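Local coordinates for chaperone CupB2 (Pseudomonas aeruginosa, PDB 3Q48), which probably acts as a periplasmic chaperone of the PapD type, assisting the folding and assembly of fimbrial subunits, at residues Ala104-Asp109 / Leu142-Ser147. Numbering follows the deposited sequence.
Sequences APLPTD and LFFRPS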
# COMPACT_ATOMS: atom_id res chain seq x y z
N ALA A 104 -13.14 10.26 -12.43
CA ALA A 104 -14.02 9.12 -12.68
C ALA A 104 -14.73 8.71 -11.37
O ALA A 104 -14.19 8.92 -10.30
CB ALA A 104 -13.22 7.94 -13.26
N PRO A 105 -15.94 8.15 -11.46
CA PRO A 105 -16.70 7.68 -10.27
C PRO A 105 -15.99 6.63 -9.40
O PRO A 105 -15.89 5.45 -9.79
CB PRO A 105 -18.00 7.09 -10.86
CG PRO A 105 -17.76 7.03 -12.37
CD PRO A 105 -16.77 8.12 -12.68
N LEU A 106 -15.47 7.08 -8.25
CA LEU A 106 -14.84 6.22 -7.24
C LEU A 106 -15.51 6.50 -5.89
O LEU A 106 -16.00 7.61 -5.67
CB LEU A 106 -13.36 6.55 -7.14
CG LEU A 106 -12.40 6.14 -8.26
CD1 LEU A 106 -11.12 6.91 -8.04
CD2 LEU A 106 -12.16 4.60 -8.30
N PRO A 107 -15.53 5.50 -4.97
CA PRO A 107 -16.26 5.81 -3.74
C PRO A 107 -15.77 7.11 -3.10
O PRO A 107 -14.57 7.43 -3.13
CB PRO A 107 -16.01 4.58 -2.85
CG PRO A 107 -15.73 3.48 -3.78
CD PRO A 107 -15.06 4.09 -4.99
N THR A 108 -16.73 7.84 -2.53
CA THR A 108 -16.54 9.18 -1.95
C THR A 108 -16.31 9.08 -0.43
O THR A 108 -15.84 10.04 0.19
CB THR A 108 -17.82 10.05 -2.24
OG1 THR A 108 -18.96 9.48 -1.58
CG2 THR A 108 -18.12 10.08 -3.72
N ASP A 109 -16.64 7.93 0.16
CA ASP A 109 -16.65 7.77 1.64
C ASP A 109 -15.53 6.85 2.18
O ASP A 109 -15.53 6.49 3.37
CB ASP A 109 -17.95 7.09 2.04
CG ASP A 109 -17.97 5.63 1.61
OD1 ASP A 109 -17.71 5.37 0.41
OD2 ASP A 109 -18.23 4.75 2.44
N LEU A 142 -1.26 2.12 -4.36
CA LEU A 142 -1.74 3.50 -4.59
C LEU A 142 -3.09 3.71 -3.88
O LEU A 142 -4.07 3.02 -4.13
CB LEU A 142 -1.81 3.80 -6.08
CG LEU A 142 -1.80 5.25 -6.63
CD1 LEU A 142 -1.66 5.22 -8.13
CD2 LEU A 142 -3.05 6.01 -6.32
N PHE A 143 -3.13 4.64 -2.95
CA PHE A 143 -4.33 4.97 -2.22
C PHE A 143 -4.99 6.26 -2.75
O PHE A 143 -4.48 7.37 -2.58
CB PHE A 143 -4.05 5.12 -0.71
CG PHE A 143 -3.39 3.91 -0.07
CD1 PHE A 143 -4.12 2.75 0.19
CD2 PHE A 143 -2.05 3.94 0.29
CE1 PHE A 143 -3.50 1.62 0.79
CE2 PHE A 143 -1.42 2.84 0.90
CZ PHE A 143 -2.13 1.70 1.16
N PHE A 144 -6.13 6.11 -3.41
CA PHE A 144 -6.90 7.29 -3.76
C PHE A 144 -7.70 7.66 -2.54
O PHE A 144 -8.47 6.82 -2.02
CB PHE A 144 -7.87 7.01 -4.86
CG PHE A 144 -8.62 8.19 -5.26
CD1 PHE A 144 -8.02 9.16 -6.08
CD2 PHE A 144 -9.93 8.38 -4.79
CE1 PHE A 144 -8.74 10.32 -6.50
CE2 PHE A 144 -10.67 9.57 -5.17
CZ PHE A 144 -10.06 10.53 -6.03
N ARG A 145 -7.52 8.91 -2.09
CA ARG A 145 -8.08 9.37 -0.84
C ARG A 145 -9.01 10.61 -1.00
O ARG A 145 -8.52 11.74 -1.24
CB ARG A 145 -6.98 9.62 0.16
CG ARG A 145 -7.47 9.95 1.54
CD ARG A 145 -6.28 10.17 2.44
NE ARG A 145 -5.56 8.91 2.68
CZ ARG A 145 -4.32 8.85 3.19
NH1 ARG A 145 -3.66 9.98 3.51
NH2 ARG A 145 -3.77 7.65 3.41
N PRO A 146 -10.33 10.40 -0.89
CA PRO A 146 -11.23 11.55 -0.91
C PRO A 146 -10.85 12.62 0.15
O PRO A 146 -10.43 12.27 1.31
CB PRO A 146 -12.63 10.95 -0.62
CG PRO A 146 -12.54 9.52 -1.12
CD PRO A 146 -11.04 9.10 -0.83
N SER A 147 -11.04 13.89 -0.23
CA SER A 147 -10.65 15.06 0.57
C SER A 147 -11.13 15.07 1.99
O SER A 147 -10.39 15.39 2.91
CB SER A 147 -11.11 16.32 -0.13
OG SER A 147 -10.60 16.27 -1.44
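L106 and F144 make the apolar half of this contact. The methyl CD1 of L106 lies over one face of the F144 ring, 3.9 Å from the ring centroid. The line from the centroid is 15° off the ring normal, so this is a CH-pi contact over the face. The methyl is displaced toward the CD2 side of the rim, and L106 CD1 comes 3.8 Å from F144 CD2. F144 holds CG anti to its backbone N (chi1 -178°), and the ring reaches out from the strand toward the loop.

The second half is proline against backbone. The ring of P146 meets two successive carbonyl oxygens of the loop by van der Waals contact. P146 CG is 3.5 Å from P107 O, and P146 CB is 3.4 Å from T108 O. T108 meets P146 through its carbonyl oxygen; its side chain starts away from the strand segment. T108 O also accepts a hydrogen bond from Q148 NE2, just past the segment, which ties the loop to the chain following the strand.

Both segments belong to the PapD-like N-terminal domain, which has an immunoglobulin-like fold. By analogy with PapD, residues 104-109 lie in the E1-F1 loop, joining strand 93-101 to strand 112-121. Strand 136-145 then corresponds to G1, the strand that relatives use in donor-strand complementation. Residues 142-147 are its end and the turn out of it. R145, beside F144, makes salt bridges to E111 and to D235 of the C-terminal domain, so the contact lies near the domain junction. Y101 also meets the F144 ring, with the planes at about 45°. The loop thus packs against the end of strand 136-145, which lies between strands 36-40 and 112-121 in the sheet.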